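Local coordinates for bifunctional protein PutA (Bdellovibrio bacteriovorus, PDB 5UR2) that probably oxidises proline to glutamate in two steps, with FAD serving the proline dehydrogenase and NAD+ the L-glutamate gamma-semialdehyde dehydrogenase, at residues G833-A838 / F856-I861. Sequence-based numbering, arbitrary orientation.
Sequences GTIAEA and FAPPTI
Ile835 reaches Pro858 and Thr860 through an extended side chain: CG1 stands anti to the carbonyl carbon (chi1 -68°), and chi2 of 169° stretches CD1 outward from the helix. Thr860 answers with OG1, which is also set anti to its own carbonyl carbon, beside the backbone N (chi1 -52°). The CD1 methyl of Ile835 does all the close touching. It lies 3.7 Å from OG1 of Thr860, and the two side chains meet at a slant. The same methyl meets the CG corner of the Pro858 ring, with CD1 of Ile835 4.2 Å from CG of Pro858. No hydrogen bond joins the two segments.

The hydroxyl facing the methyl is not left without a polar partner. Thr860 OG1 donates to Pro858 O at 3.0 Å. The donor sits well above the carbonyl plane, so the bond misses the lone pairs. It ties the start of the strand back to the loop that leads into it, and both residues that receive the methyl are the two partners of this hydrogen bond.

Lys847 of strand 843-847 touches all three residues, and Val880 of strand 880-886 also packs on Ile835. The contact is small and buried, away from the predicted active-site residues. It is helix-on-sheet packing: helix 825-841 lies here against the start of strand 860-863, in the mixed beta-sheet of the alpha/beta aldehyde dehydrogenase fold.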
# COMPACT_ATOMS: atom_id res chain seq x y z
N GLY B 833 37.06 21.50 -18.46
CA GLY B 833 37.63 20.59 -19.44
C GLY B 833 36.60 20.05 -20.42
O GLY B 833 36.85 19.99 -21.62
N THR B 834 35.42 19.68 -19.92
CA THR B 834 34.35 19.24 -20.81
C THR B 834 33.96 20.37 -21.76
O THR B 834 33.75 20.14 -22.96
CB THR B 834 33.15 18.79 -19.98
OG1 THR B 834 33.51 17.62 -19.25
CG2 THR B 834 31.96 18.46 -20.87
N ILE B 835 33.87 21.59 -21.25
CA ILE B 835 33.52 22.72 -22.11
C ILE B 835 34.57 22.90 -23.20
O ILE B 835 34.24 23.17 -24.36
CB ILE B 835 33.35 23.99 -21.26
CG1 ILE B 835 32.12 23.88 -20.36
CG2 ILE B 835 33.22 25.22 -22.17
CD1 ILE B 835 32.02 24.98 -19.32
N ALA B 836 35.85 22.77 -22.83
CA ALA B 836 36.93 22.93 -23.81
C ALA B 836 36.90 21.83 -24.86
O ALA B 836 37.04 22.10 -26.05
CB ALA B 836 38.29 22.96 -23.11
N GLU B 837 36.71 20.58 -24.43
CA GLU B 837 36.62 19.49 -25.41
C GLU B 837 35.42 19.70 -26.32
O GLU B 837 35.54 19.59 -27.55
CB GLU B 837 36.54 18.14 -24.69
N ALA B 838 34.28 20.06 -25.75
CA ALA B 838 33.06 20.21 -26.54
C ALA B 838 33.18 21.36 -27.54
O ALA B 838 32.60 21.29 -28.63
CB ALA B 838 31.87 20.43 -25.62
N PHE B 856 33.34 29.64 -10.33
CA PHE B 856 32.25 30.11 -11.18
C PHE B 856 32.45 29.52 -12.57
O PHE B 856 33.23 30.05 -13.37
CB PHE B 856 32.19 31.63 -11.19
CG PHE B 856 31.90 32.22 -9.83
CD1 PHE B 856 30.60 32.25 -9.33
CD2 PHE B 856 32.94 32.68 -9.03
CE1 PHE B 856 30.34 32.75 -8.07
CE2 PHE B 856 32.68 33.19 -7.76
CZ PHE B 856 31.37 33.22 -7.29
N ALA B 857 31.80 28.41 -12.84
CA ALA B 857 31.78 27.87 -14.20
C ALA B 857 30.68 28.57 -15.01
O ALA B 857 29.61 28.87 -14.47
CB ALA B 857 31.57 26.35 -14.19
N PRO B 858 30.92 28.86 -16.29
CA PRO B 858 29.96 29.66 -17.06
C PRO B 858 28.81 28.82 -17.57
O PRO B 858 28.99 27.66 -17.96
CB PRO B 858 30.81 30.18 -18.23
CG PRO B 858 31.82 29.07 -18.45
CD PRO B 858 32.12 28.52 -17.07
N PRO B 859 27.60 29.38 -17.62
CA PRO B 859 26.51 28.69 -18.31
C PRO B 859 26.81 28.65 -19.80
O PRO B 859 27.10 29.68 -20.41
CB PRO B 859 25.28 29.55 -17.99
CG PRO B 859 25.86 30.94 -17.83
CD PRO B 859 27.22 30.74 -17.20
N THR B 860 26.75 27.45 -20.38
CA THR B 860 27.23 27.19 -21.73
C THR B 860 26.22 26.36 -22.50
O THR B 860 25.75 25.34 -21.99
CB THR B 860 28.58 26.46 -21.68
OG1 THR B 860 29.48 27.18 -20.83
CG2 THR B 860 29.18 26.33 -23.08
N ILE B 861 25.91 26.76 -23.74
CA ILE B 861 24.94 26.07 -24.58
C ILE B 861 25.59 25.71 -25.92
O ILE B 861 26.11 26.59 -26.61
CB ILE B 861 23.69 26.93 -24.84
CG1 ILE B 861 23.07 27.43 -23.54
CG2 ILE B 861 22.65 26.12 -25.58
CD1 ILE B 861 21.87 28.33 -23.77